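Long-range contacts in starch synthase I (Hordeum vulgare, PDB 4HLN), which belongs to the plant starch synthases, glycosyltransferases of the GT-B fold with two Rossmann-like domains, and carries a bound glycan: residues G158-V163 and G256-G261; V123-V128 and I621-F626; C264-N269 and G288-S293; I187-F192 and L242-C247; V164-L169 and P216-P221. One frame throughout, in Å; residues are numbered along the deposited sequence.

How the interactions relate
All five contacts gather on one nine-stranded mixed sheet, the core of one Rossmann-like domain. Interactions 1, 2 and 3 sit on its neighbouring strands 160-166, 126-130 and 264-269, with centres 10 to 13 Å apart. Of interactions 4 and 5, centres 15 Å apart, the first packs helix 235-252 against outer strand 181-190; interaction 5 uses the C-terminal end of strand 160-166, the strand of interaction 1, and the chain beyond it. Interaction 2 spans the longest stretch of chain and encloses the rest. Interaction 1 in turn encloses 4 and 5, which alternate in sequence, and interaction 3 follows. Helix 611-627 thus brings the C-terminal end of the chain back to the domain built by the early strands.

Interaction 1 of 5, residues G158-V163 and G256-G261; sequences GHRVMV and GGYIYG
Arg160 pushes its guanidinium between the rings of Tyr258 and Tyr260, a two-sided arginine-aromatic stack on strand 160-166 of the Rossmann-like sheet. The CB bond already heads for residues 256-261, and with CG anti to the backbone N (chi1 -151°) the chain runs out extended over one face of Tyr260. CG comes near the phenol end of that ring. CD sits over the face in a CH-pi contact, 3.7 Å from the Tyr260 centroid, and NE continues across CE1. At the tip the guanidinium lies nearly parallel to Tyr260, planes 15° apart, while Tyr258 covers its other face, with CZ 3.7 Å from the Tyr258 centroid as a cation-pi pair. In its own plane the group is gripped by backbone oxygens: NH1 donates an almost straight bond (171°) to Tyr258 O at 2.7 Å, and NH2 reaches Ile259 O at 3.0 Å, approaching that carbonyl from above its plane. A water bonded to NH2 passes the link on to Tyr260 O. Stacking on two faces and bonding at the edge fix the rotation of the group. The phenol of Tyr260 is hydrogen-bonded to Asp209 of the adjoining strand 208-214. On the ring face opposite Arg160, Met162 CE makes a CH-pi contact, 3.6 Å from the Tyr260 centroid, with SD farther above that face, 4.9 Å from the centroid, as a Met-aromatic contact.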
# COMPACT_ATOMS: atom_id res chain seq x y z
N GLY A 158 12.92 7.67 16.45
CA GLY A 158 14.28 8.15 16.60
C GLY A 158 15.19 8.04 15.38
O GLY A 158 16.38 8.33 15.45
N HIS A 159 14.63 7.61 14.25
CA HIS A 159 15.40 7.60 13.01
C HIS A 159 15.53 9.00 12.46
O HIS A 159 14.66 9.84 12.65
CB HIS A 159 14.75 6.70 11.97
CG HIS A 159 14.52 5.30 12.45
ND1 HIS A 159 15.53 4.37 12.53
CD2 HIS A 159 13.39 4.68 12.88
CE1 HIS A 159 15.04 3.23 12.99
NE2 HIS A 159 13.74 3.39 13.21
N ARG A 160 16.64 9.26 11.77
CA ARG A 160 16.79 10.49 11.03
C ARG A 160 16.17 10.24 9.66
O ARG A 160 16.64 9.39 8.93
CB ARG A 160 18.26 10.87 10.90
CG ARG A 160 18.45 12.37 10.80
CD ARG A 160 19.78 12.71 10.18
NE ARG A 160 19.90 14.15 10.01
CZ ARG A 160 20.99 14.75 9.56
NH1 ARG A 160 21.04 16.07 9.44
NH2 ARG A 160 22.04 14.01 9.25
N VAL A 161 15.10 10.96 9.33
CA VAL A 161 14.27 10.58 8.19
C VAL A 161 14.14 11.72 7.18
O VAL A 161 13.71 12.82 7.52
CB VAL A 161 12.85 10.10 8.63
CG1 VAL A 161 11.98 9.76 7.41
CG2 VAL A 161 12.94 8.92 9.59
N MET A 162 14.51 11.43 5.94
CA MET A 162 14.37 12.40 4.87
C MET A 162 13.33 11.91 3.86
O MET A 162 13.25 10.72 3.58
CB MET A 162 15.72 12.64 4.19
CG MET A 162 15.66 13.60 2.99
SD MET A 162 17.25 13.95 2.18
CE MET A 162 18.20 14.56 3.56
N VAL A 163 12.53 12.82 3.32
CA VAL A 163 11.71 12.47 2.17
C VAL A 163 11.96 13.44 1.04
O VAL A 163 11.78 14.65 1.20
CB VAL A 163 10.22 12.53 2.44
CG1 VAL A 163 9.46 12.11 1.18
CG2 VAL A 163 9.86 11.66 3.62
N GLY A 256 20.12 20.89 9.76
CA GLY A 256 20.43 21.02 11.18
C GLY A 256 21.94 21.05 11.43
O GLY A 256 22.40 20.60 12.49
N GLY A 257 22.71 21.56 10.46
CA GLY A 257 24.16 21.58 10.58
C GLY A 257 25.00 20.46 9.96
O GLY A 257 26.15 20.71 9.60
N TYR A 258 24.47 19.24 9.85
CA TYR A 258 25.26 18.13 9.29
C TYR A 258 24.52 17.32 8.22
O TYR A 258 23.33 17.08 8.33
CB TYR A 258 25.74 17.19 10.40
CG TYR A 258 24.61 16.61 11.21
CD1 TYR A 258 24.32 15.25 11.16
CD2 TYR A 258 23.81 17.43 12.01
CE1 TYR A 258 23.27 14.71 11.90
CE2 TYR A 258 22.76 16.91 12.75
CZ TYR A 258 22.49 15.54 12.69
OH TYR A 258 21.43 15.01 13.42
N ILE A 259 25.26 16.90 7.19
CA ILE A 259 24.69 16.07 6.13
C ILE A 259 24.23 14.70 6.63
O ILE A 259 24.57 14.28 7.74
CB ILE A 259 25.69 15.84 5.00
CG1 ILE A 259 26.95 15.17 5.53
CG2 ILE A 259 26.03 17.16 4.26
CD1 ILE A 259 27.94 14.90 4.43
N TYR A 260 23.46 14.01 5.81
CA TYR A 260 22.96 12.68 6.16
C TYR A 260 24.04 11.64 5.95
O TYR A 260 24.08 10.63 6.66
CB TYR A 260 21.74 12.31 5.30
CG TYR A 260 20.40 12.57 5.96
CD1 TYR A 260 20.03 13.85 6.36
CD2 TYR A 260 19.48 11.54 6.15
CE1 TYR A 260 18.79 14.09 6.94
CE2 TYR A 260 18.24 11.77 6.74
CZ TYR A 260 17.91 13.05 7.13
OH TYR A 260 16.69 13.29 7.71
N GLY A 261 24.90 11.88 4.97
CA GLY A 261 26.00 10.98 4.68
C GLY A 261 25.73 9.71 3.89
O GLY A 261 24.74 9.61 3.15
O HOH W 1 22.63 11.18 9.09

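Interaction 2 of 5, residues V123-V128 and I621-F626; sequences VTRSIV and IFEWAF
Arg125 and Glu623 form the salt bridge that ties the residue just before strand 126-130 to helix 611-627. The grip is side-on and two-pronged: NE of Arg125 gives a hydrogen bond to OE2 of Glu623 at 2.6 Å (151°), and NH1 of Arg125 bonds OE1 of Glu623 at 2.9 Å. Both oxygens receive these bonds on their syn lone pairs. OE2 lies in the guanidinium plane, whereas OE1 is tilted from it, in keeping with the two planes being turned against each other. CB of Arg125 already points at the helix, and the chain bends at chi2 (-124°).

Stacking is the second element. One face of the guanidinium lies flat on the Phe626 ring, centres 4.0 Å apart and planes at 19°, giving an off-centre cation-pi contact, with CD of Arg125 over the rim of the ring at CE2.

Apolar contact is slighter. CD1 of Ile127 meets CE2 of Phe622 at 4.1 Å, one helical turn before Phe626, and Phe622 continues onto Met265 and Val267 of the next strand. With the carboxylate at its edge and a phenyl ring over one face, the arginine is held in orientation, and its positive charge is probably largely balanced within the contact.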
# COMPACT_ATOMS: atom_id res chain seq x y z
N VAL A 123 18.21 0.15 16.98
CA VAL A 123 19.19 0.78 16.10
C VAL A 123 18.50 1.84 15.29
O VAL A 123 17.73 1.52 14.39
CB VAL A 123 19.77 -0.23 15.11
CG1 VAL A 123 20.92 0.40 14.36
CG2 VAL A 123 20.21 -1.48 15.83
N THR A 124 18.76 3.09 15.60
CA THR A 124 18.24 4.19 14.81
C THR A 124 19.08 4.33 13.54
O THR A 124 20.28 4.05 13.54
CB THR A 124 18.31 5.50 15.60
OG1 THR A 124 19.67 5.82 15.87
CG2 THR A 124 17.56 5.36 16.92
N ARG A 125 18.45 4.75 12.45
CA ARG A 125 19.14 4.84 11.17
C ARG A 125 18.86 6.15 10.46
O ARG A 125 18.03 6.96 10.91
CB ARG A 125 18.73 3.68 10.25
CG ARG A 125 18.98 2.33 10.84
CD ARG A 125 19.85 1.55 9.91
NE ARG A 125 20.40 0.35 10.52
CZ ARG A 125 21.69 0.03 10.47
NH1 ARG A 125 22.12 -1.09 11.04
NH2 ARG A 125 22.55 0.84 9.85
N SER A 126 19.57 6.34 9.35
CA SER A 126 19.32 7.46 8.47
C SER A 126 18.57 6.91 7.26
O SER A 126 19.07 6.04 6.56
CB SER A 126 20.61 8.15 8.05
OG SER A 126 21.17 8.85 9.15
N ILE A 127 17.36 7.41 7.05
CA ILE A 127 16.47 6.84 6.06
C ILE A 127 16.02 7.89 5.08
O ILE A 127 15.53 8.95 5.48
CB ILE A 127 15.25 6.22 6.73
CG1 ILE A 127 15.70 5.22 7.79
CG2 ILE A 127 14.40 5.51 5.72
CD1 ILE A 127 14.57 4.71 8.63
N VAL A 128 16.19 7.60 3.80
CA VAL A 128 15.85 8.56 2.76
C VAL A 128 14.74 8.00 1.88
O VAL A 128 14.98 7.11 1.07
CB VAL A 128 17.08 8.92 1.89
CG1 VAL A 128 16.72 10.00 0.90
CG2 VAL A 128 18.27 9.37 2.76
N ILE A 621 13.48 -5.46 8.13
CA ILE A 621 13.87 -5.52 6.73
C ILE A 621 15.17 -4.78 6.47
O ILE A 621 16.10 -5.35 5.91
CB ILE A 621 12.72 -5.01 5.84
CG1 ILE A 621 11.60 -6.05 5.83
CG2 ILE A 621 13.19 -4.71 4.42
CD1 ILE A 621 10.33 -5.54 5.21
N PHE A 622 15.25 -3.52 6.90
CA PHE A 622 16.47 -2.73 6.72
C PHE A 622 17.67 -3.38 7.35
O PHE A 622 18.78 -3.24 6.85
CB PHE A 622 16.33 -1.33 7.31
CG PHE A 622 15.16 -0.57 6.78
CD1 PHE A 622 14.63 -0.89 5.54
CD2 PHE A 622 14.58 0.44 7.52
CE1 PHE A 622 13.54 -0.20 5.04
CE2 PHE A 622 13.48 1.13 7.03
CZ PHE A 622 12.96 0.81 5.79
N GLU A 623 17.47 -4.07 8.47
CA GLU A 623 18.59 -4.72 9.13
C GLU A 623 19.15 -5.84 8.28
O GLU A 623 20.37 -5.92 8.06
CB GLU A 623 18.22 -5.17 10.54
CG GLU A 623 18.21 -3.98 11.50
CD GLU A 623 19.43 -3.04 11.31
OE1 GLU A 623 20.56 -3.55 11.11
OE2 GLU A 623 19.25 -1.80 11.35
N TRP A 624 18.26 -6.69 7.76
CA TRP A 624 18.65 -7.67 6.76
C TRP A 624 19.41 -7.03 5.60
O TRP A 624 20.41 -7.58 5.14
CB TRP A 624 17.43 -8.37 6.22
CG TRP A 624 16.78 -9.21 7.21
CD1 TRP A 624 17.37 -9.83 8.28
CD2 TRP A 624 15.40 -9.55 7.26
NE1 TRP A 624 16.43 -10.54 8.98
CE2 TRP A 624 15.21 -10.39 8.37
CE3 TRP A 624 14.30 -9.23 6.46
CZ2 TRP A 624 13.96 -10.91 8.71
CZ3 TRP A 624 13.06 -9.75 6.79
CH2 TRP A 624 12.90 -10.58 7.91
N ALA A 625 18.96 -5.87 5.13
CA ALA A 625 19.62 -5.26 3.98
C ALA A 625 21.03 -4.86 4.31
O ALA A 625 21.95 -5.06 3.50
CB ALA A 625 18.84 -4.06 3.47
N PHE A 626 21.21 -4.28 5.50
CA PHE A 626 22.51 -3.77 5.90
C PHE A 626 23.48 -4.90 6.19
O PHE A 626 24.65 -4.83 5.83
CB PHE A 626 22.40 -2.86 7.11
CG PHE A 626 21.97 -1.48 6.78
CD1 PHE A 626 22.77 -0.65 6.02
CD2 PHE A 626 20.75 -0.99 7.23
CE1 PHE A 626 22.38 0.63 5.71
CE2 PHE A 626 20.35 0.29 6.92
CZ PHE A 626 21.17 1.11 6.16

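Interaction 3 of 5, residues C264-N269 and G288-S293; sequences CMFVVN and GVYRDS
Ser293 OG is gripped twice: it accepts a hydrogen bond from Cys264 N at 2.8 Å (152°), and it is hydrogen-bonded to the carbonyl oxygen of Gln262, just before the strand. As that carbonyl can only accept, the serine proton is accounted for. OG lies anti to the carbonyl carbon of its own residue (chi1 -69°), which turns it to the N-H of Cys264 at the start of the strand. The backbone delivering it is a type I beta turn from Tyr290 to Ser293, closed by Ser293 N to Tyr290 O at 3.0 Å. The contact belongs to a beta-alpha-beta unit: strand 264-269 leads through helix 276-284, which ends in a Schellman motif with Gly288 at C-prime, to the neighbouring parallel strand 294-299. Within this unit the ring of Phe266 on the first strand meets that of Tyr290 in the returning loop, T-shaped, centroids 5.5 Å apart and planes at 80°, the phenylalanine presenting its edge. Its CZ approaches CE2 of Tyr290 to 3.8 Å, and its CE2 comes to 4.1 Å from CB of Ser293 along the same rim. Leu280 of the crossover helix touches both rings. The Tyr290 hydroxyl is bonded to the carbonyl oxygen of Cys247, on helix 235-252.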
# COMPACT_ATOMS: atom_id res chain seq x y z
N CYS A 264 23.01 5.31 4.41
CA CYS A 264 21.58 5.51 4.37
C CYS A 264 20.80 4.31 3.87
O CYS A 264 21.30 3.50 3.09
CB CYS A 264 21.26 6.72 3.51
SG CYS A 264 21.91 8.19 4.28
N MET A 265 19.58 4.20 4.36
CA MET A 265 18.64 3.32 3.73
C MET A 265 17.78 4.18 2.81
O MET A 265 17.05 5.07 3.27
CB MET A 265 17.79 2.54 4.75
CG MET A 265 16.71 1.63 4.09
SD MET A 265 17.29 0.39 2.88
CE MET A 265 18.16 -0.74 3.97
N PHE A 266 17.92 3.97 1.50
CA PHE A 266 17.04 4.62 0.54
C PHE A 266 15.80 3.76 0.36
O PHE A 266 15.91 2.60 0.00
CB PHE A 266 17.72 4.77 -0.80
CG PHE A 266 18.83 5.75 -0.80
CD1 PHE A 266 18.63 7.03 -1.26
CD2 PHE A 266 20.09 5.39 -0.35
CE1 PHE A 266 19.67 7.95 -1.27
CE2 PHE A 266 21.13 6.29 -0.37
CZ PHE A 266 20.92 7.58 -0.83
N VAL A 267 14.64 4.34 0.62
CA VAL A 267 13.36 3.68 0.34
C VAL A 267 12.75 4.33 -0.90
O VAL A 267 12.18 5.42 -0.83
CB VAL A 267 12.38 3.83 1.49
CG1 VAL A 267 11.09 3.15 1.16
CG2 VAL A 267 12.97 3.24 2.73
N VAL A 268 12.87 3.65 -2.03
CA VAL A 268 12.38 4.22 -3.27
C VAL A 268 11.00 3.68 -3.69
O VAL A 268 10.76 2.49 -3.75
CB VAL A 268 13.43 4.07 -4.35
CG1 VAL A 268 14.77 4.47 -3.75
CG2 VAL A 268 13.48 2.65 -4.84
N ASN A 269 10.09 4.60 -3.96
CA ASN A 269 8.70 4.24 -4.19
C ASN A 269 8.36 4.23 -5.65
O ASN A 269 8.41 5.27 -6.32
CB ASN A 269 7.77 5.19 -3.44
CG ASN A 269 7.85 4.99 -1.95
OD1 ASN A 269 6.98 4.37 -1.35
ND2 ASN A 269 8.91 5.50 -1.34
N GLY A 288 33.76 4.10 -4.55
CA GLY A 288 33.93 4.19 -3.11
C GLY A 288 32.90 5.04 -2.39
O GLY A 288 32.98 5.25 -1.18
N VAL A 289 31.93 5.53 -3.14
CA VAL A 289 30.84 6.28 -2.54
C VAL A 289 29.60 5.43 -2.33
O VAL A 289 29.24 4.63 -3.18
CB VAL A 289 30.54 7.51 -3.36
CG1 VAL A 289 29.44 8.32 -2.69
CG2 VAL A 289 31.82 8.32 -3.47
N TYR A 290 29.00 5.58 -1.16
CA TYR A 290 27.73 4.92 -0.82
C TYR A 290 27.83 3.40 -0.64
O TYR A 290 26.81 2.71 -0.65
CB TYR A 290 26.66 5.24 -1.87
CG TYR A 290 25.93 6.54 -1.68
CD1 TYR A 290 25.76 7.41 -2.75
CD2 TYR A 290 25.37 6.88 -0.45
CE1 TYR A 290 25.07 8.60 -2.60
CE2 TYR A 290 24.67 8.06 -0.29
CZ TYR A 290 24.53 8.93 -1.37
OH TYR A 290 23.83 10.12 -1.24
N ARG A 291 29.04 2.89 -0.46
CA ARG A 291 29.20 1.45 -0.21
C ARG A 291 28.50 0.92 1.04
O ARG A 291 28.22 -0.27 1.14
CB ARG A 291 30.67 1.04 -0.20
CG ARG A 291 31.21 0.99 -1.61
CD ARG A 291 32.59 0.43 -1.74
NE ARG A 291 32.93 0.42 -3.15
CZ ARG A 291 33.92 -0.29 -3.68
NH1 ARG A 291 34.67 -1.06 -2.90
NH2 ARG A 291 34.14 -0.22 -5.00
N ASP A 292 28.20 1.80 1.98
CA ASP A 292 27.52 1.37 3.19
C ASP A 292 26.03 1.71 3.20
O ASP A 292 25.36 1.61 4.24
CB ASP A 292 28.24 1.91 4.41
CG ASP A 292 29.59 1.24 4.62
OD1 ASP A 292 29.66 0.01 4.39
OD2 ASP A 292 30.57 1.93 4.98
N SER A 293 25.51 2.10 2.04
CA SER A 293 24.09 2.35 1.88
C SER A 293 23.40 1.21 1.16
O SER A 293 24.00 0.52 0.33
CB SER A 293 23.85 3.65 1.14
OG SER A 293 24.23 4.74 1.95

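Interaction 4 of 5, residues I187-F192 and L242-C247; sequences IKIPCF and LCYAAC
Helix 235-252 packs across the outer strand 181-190 of the mixed sheet, and Ile189 on Tyr244 is the centre of that helix-on-sheet contact. The axes of strand 187-190 and helix 242-247 approach to 9.4 Å, their directions 131° apart, so the two run roughly counter to each other but clearly askew. Ile187 and Ile189, alternate residues of the strand, both direct their side chains at the helix. Ile189 touches with both branches. Its CG2, which lies anti to the backbone N, stands over one face of the Tyr244 ring, 3.8 Å from the centroid and 25° off the normal, displaced toward CG and CD2; this is a CH-pi contact. The other branch runs alongside the root of the tyrosine, CD1 of Ile189 lying 3.9 Å from CB of Tyr244. Two residues earlier, Ile187 takes the less common first torsion for its longer branch, CG1 between the backbone N and the carbonyl carbon (chi1 65°), and brings CD1 to 3.7 Å from CA of Ala245. CD1 thus reaches the helix backbone, consistent with the small side chain of Ala245. Tyr244 is anchored beyond this face, its hydroxyl hydrogen-bonded to the carbonyl oxygen of Leu316, while Leu279 of helix 276-284 also touches it. A helix laid on the face of the sheet through apolar side chains is the helix-to-sheet layer of a Rossmann-like alpha/beta domain.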
# COMPACT_ATOMS: atom_id res chain seq x y z
N ILE A 187 22.20 21.40 -7.96
CA ILE A 187 23.13 20.54 -8.68
C ILE A 187 22.87 20.61 -10.16
O ILE A 187 21.78 21.00 -10.60
CB ILE A 187 23.09 19.08 -8.23
CG1 ILE A 187 21.73 18.47 -8.56
CG2 ILE A 187 23.40 18.97 -6.74
CD1 ILE A 187 21.58 17.04 -8.07
N LYS A 188 23.90 20.26 -10.93
CA LYS A 188 23.79 20.17 -12.38
C LYS A 188 23.92 18.72 -12.80
O LYS A 188 24.96 18.08 -12.58
CB LYS A 188 24.82 21.07 -13.10
CG LYS A 188 24.48 22.55 -13.05
CD LYS A 188 25.41 23.39 -13.91
CE LYS A 188 25.34 24.88 -13.53
NZ LYS A 188 26.13 25.24 -12.29
N ILE A 189 22.83 18.21 -13.38
CA ILE A 189 22.72 16.81 -13.79
C ILE A 189 22.97 16.65 -15.29
O ILE A 189 22.22 17.18 -16.11
CB ILE A 189 21.32 16.28 -13.49
CG1 ILE A 189 20.96 16.54 -12.02
CG2 ILE A 189 21.23 14.82 -13.87
CD1 ILE A 189 19.46 16.45 -11.71
N PRO A 190 24.03 15.92 -15.64
CA PRO A 190 24.29 15.65 -17.06
C PRO A 190 23.40 14.50 -17.55
O PRO A 190 23.53 13.35 -17.11
CB PRO A 190 25.77 15.26 -17.07
CG PRO A 190 25.92 14.54 -15.75
CD PRO A 190 25.00 15.25 -14.77
N CYS A 191 22.47 14.83 -18.44
CA CYS A 191 21.57 13.85 -19.03
C CYS A 191 20.71 14.53 -20.07
O CYS A 191 20.72 15.75 -20.20
CB CYS A 191 20.68 13.20 -17.96
SG CYS A 191 19.49 14.33 -17.17
N PHE A 192 19.96 13.73 -20.82
CA PHE A 192 19.08 14.24 -21.86
C PHE A 192 19.70 15.30 -22.76
O PHE A 192 19.15 16.40 -22.93
CB PHE A 192 17.77 14.72 -21.26
CG PHE A 192 16.91 13.59 -20.82
CD1 PHE A 192 15.90 13.10 -21.66
CD2 PHE A 192 17.15 12.95 -19.60
CE1 PHE A 192 15.11 12.03 -21.28
CE2 PHE A 192 16.36 11.89 -19.20
CZ PHE A 192 15.34 11.42 -20.05
N LEU A 242 14.64 13.62 -10.67
CA LEU A 242 14.28 13.29 -9.30
C LEU A 242 15.31 12.35 -8.72
O LEU A 242 15.76 12.52 -7.59
CB LEU A 242 12.90 12.62 -9.25
CG LEU A 242 12.58 12.15 -7.84
CD1 LEU A 242 12.69 13.32 -6.84
CD2 LEU A 242 11.22 11.50 -7.75
N CYS A 243 15.68 11.34 -9.51
CA CYS A 243 16.52 10.27 -9.01
C CYS A 243 17.97 10.71 -8.80
O CYS A 243 18.55 10.41 -7.77
CB CYS A 243 16.43 9.05 -9.94
SG CYS A 243 14.89 8.10 -9.74
N TYR A 244 18.54 11.42 -9.77
CA TYR A 244 19.86 11.99 -9.59
C TYR A 244 19.93 12.91 -8.34
O TYR A 244 20.87 12.84 -7.55
CB TYR A 244 20.29 12.78 -10.83
CG TYR A 244 20.90 11.93 -11.92
CD1 TYR A 244 22.24 11.55 -11.86
CD2 TYR A 244 20.14 11.50 -13.02
CE1 TYR A 244 22.81 10.77 -12.84
CE2 TYR A 244 20.70 10.72 -14.01
CZ TYR A 244 22.04 10.35 -13.92
OH TYR A 244 22.62 9.58 -14.88
N ALA A 245 18.92 13.75 -8.20
CA ALA A 245 18.84 14.69 -7.11
C ALA A 245 18.84 13.95 -5.78
O ALA A 245 19.53 14.33 -4.84
CB ALA A 245 17.57 15.54 -7.23
N ALA A 246 18.07 12.88 -5.71
CA ALA A 246 17.91 12.19 -4.45
C ALA A 246 19.22 11.53 -4.00
O ALA A 246 19.46 11.33 -2.81
CB ALA A 246 16.77 11.17 -4.53
N CYS A 247 20.08 11.21 -4.97
CA CYS A 247 21.39 10.65 -4.66
C CYS A 247 22.35 11.70 -4.10
O CYS A 247 23.21 11.41 -3.29
CB CYS A 247 21.98 9.97 -5.90
SG CYS A 247 21.13 8.44 -6.31

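Interaction 5 of 5, residues V164-L169 and P216-P221; sequences VMPRYL and PSYHRP
The backbones of Tyr168-Leu169 and Tyr218-His219 meet through two CA-H...O contacts, Tyr168 CA to Tyr218 O at 3.3 Å and His219 CA to Leu169 O at 3.3 Å, at inverse gamma turns centred on Tyr168 and His219. Ahead of them, Pro166 places CB almost exactly above the middle of the Tyr218 ring, 3.5 Å from the centroid and 4° off the normal, a CH-pi contact. Tyr218 brings its ring there with CG opposite its own carbonyl carbon (chi1 -63°). The same CB also lies over a face of Tyr168, so the proline is wedged between two aromatic rings, whose planes stand at 68° with centroids 5.9 Å apart. Residues 164-169 finish strand 160-166 and run on from it, and 216-221 follow strand 208-214, its parallel neighbour, as connections leave the C-terminal ends of parallel strands in a Rossmann-like sheet. Tyr218 extends from there to helix 235-252, its hydroxyl bonded to the carbonyl oxygen of Arg238; that of Tyr168 is bonded to Gly132 O and to the hydroxyl of Tyr239. On the other flank Leu169 lays CB over a face of the His219 ring, 3.9 Å from its centroid, while Arg167 O lies at the imidazole edge, 3.6 Å from CD2 of His219. Asp214 OD1 engages both Arg167 NH1, in a salt bridge, and His219 NE2, in a hydrogen bond, and those two nitrogens stand 4.4 Å apart.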
# COMPACT_ATOMS: atom_id res chain seq x y z
N VAL A 164 12.35 12.89 -0.11
CA VAL A 164 12.68 13.67 -1.30
C VAL A 164 11.58 13.52 -2.35
O VAL A 164 11.19 12.41 -2.68
CB VAL A 164 14.02 13.22 -1.90
CG1 VAL A 164 14.41 14.10 -3.09
CG2 VAL A 164 15.07 13.25 -0.85
N MET A 165 11.10 14.66 -2.85
CA MET A 165 9.93 14.75 -3.72
C MET A 165 10.12 15.89 -4.69
O MET A 165 10.91 16.79 -4.45
CB MET A 165 8.70 15.16 -2.94
CG MET A 165 8.01 14.10 -2.19
SD MET A 165 7.19 14.98 -0.86
CE MET A 165 8.64 15.77 -0.16
N PRO A 166 9.35 15.88 -5.77
CA PRO A 166 9.36 17.05 -6.64
C PRO A 166 8.61 18.18 -5.98
O PRO A 166 7.67 17.96 -5.22
CB PRO A 166 8.62 16.57 -7.88
CG PRO A 166 8.72 15.05 -7.82
CD PRO A 166 8.63 14.74 -6.37
N ARG A 167 9.03 19.40 -6.25
CA ARG A 167 8.27 20.57 -5.85
C ARG A 167 7.30 20.88 -7.00
O ARG A 167 7.64 21.55 -7.97
CB ARG A 167 9.23 21.73 -5.58
CG ARG A 167 8.61 22.98 -5.01
CD ARG A 167 9.72 23.80 -4.38
NE ARG A 167 9.34 25.17 -4.05
CZ ARG A 167 9.53 26.22 -4.84
NH1 ARG A 167 10.10 26.06 -6.04
NH2 ARG A 167 9.15 27.42 -4.45
N TYR A 168 6.10 20.31 -6.91
CA TYR A 168 5.08 20.53 -7.93
C TYR A 168 4.43 21.91 -7.78
O TYR A 168 3.28 22.00 -7.39
CB TYR A 168 4.01 19.47 -7.81
CG TYR A 168 4.48 18.07 -8.10
CD1 TYR A 168 4.78 17.68 -9.41
CD2 TYR A 168 4.61 17.12 -7.09
CE1 TYR A 168 5.19 16.39 -9.69
CE2 TYR A 168 5.03 15.82 -7.37
CZ TYR A 168 5.32 15.47 -8.68
OH TYR A 168 5.73 14.19 -9.00
N LEU A 169 5.16 22.98 -8.08
CA LEU A 169 4.73 24.31 -7.69
C LEU A 169 3.62 24.89 -8.56
O LEU A 169 3.60 24.73 -9.78
CB LEU A 169 5.91 25.28 -7.67
CG LEU A 169 5.72 26.61 -6.94
CD1 LEU A 169 5.49 26.40 -5.46
CD2 LEU A 169 6.93 27.50 -7.16
N PRO A 216 11.59 23.52 -13.50
CA PRO A 216 10.42 24.06 -14.21
C PRO A 216 9.37 23.00 -14.62
O PRO A 216 8.16 23.25 -14.50
CB PRO A 216 11.03 24.71 -15.46
CG PRO A 216 12.47 25.04 -15.03
CD PRO A 216 12.88 24.00 -14.05
N SER A 217 9.82 21.83 -15.06
CA SER A 217 8.92 20.78 -15.53
C SER A 217 8.02 20.17 -14.45
O SER A 217 7.08 19.42 -14.75
CB SER A 217 9.70 19.66 -16.23
OG SER A 217 10.32 18.81 -15.29
N TYR A 218 8.30 20.46 -13.18
CA TYR A 218 7.40 20.01 -12.13
C TYR A 218 6.25 20.99 -11.90
O TYR A 218 5.30 20.66 -11.20
CB TYR A 218 8.13 19.81 -10.81
CG TYR A 218 9.19 18.76 -10.82
CD1 TYR A 218 9.00 17.57 -11.48
CD2 TYR A 218 10.39 18.97 -10.14
CE1 TYR A 218 9.98 16.59 -11.48
CE2 TYR A 218 11.39 18.01 -10.13
CZ TYR A 218 11.17 16.82 -10.80
OH TYR A 218 12.16 15.87 -10.80
N HIS A 219 6.36 22.21 -12.44
CA HIS A 219 5.34 23.25 -12.21
C HIS A 219 4.22 23.10 -13.23
O HIS A 219 4.22 23.74 -14.28
CB HIS A 219 5.94 24.65 -12.33
CG HIS A 219 7.14 24.87 -11.47
ND1 HIS A 219 7.93 25.99 -11.58
CD2 HIS A 219 7.69 24.12 -10.48
CE1 HIS A 219 8.92 25.92 -10.71
NE2 HIS A 219 8.79 24.80 -10.02
N ARG A 220 3.26 22.24 -12.92
CA ARG A 220 2.21 21.91 -13.87
C ARG A 220 0.99 21.45 -13.10
O ARG A 220 1.10 20.65 -12.16
CB ARG A 220 2.67 20.84 -14.89
CG ARG A 220 4.00 21.17 -15.59
CD ARG A 220 4.03 20.80 -17.06
NE ARG A 220 4.43 19.42 -17.29
CZ ARG A 220 5.59 19.03 -17.83
NH1 ARG A 220 6.52 19.91 -18.21
NH2 ARG A 220 5.83 17.73 -17.99
N PRO A 221 -0.18 21.97 -13.49
CA PRO A 221 -1.49 21.62 -12.93
C PRO A 221 -1.90 20.21 -13.32
O PRO A 221 -1.99 19.34 -12.44
CB PRO A 221 -2.42 22.65 -13.57
CG PRO A 221 -1.73 23.06 -14.84
CD PRO A 221 -0.27 23.01 -14.54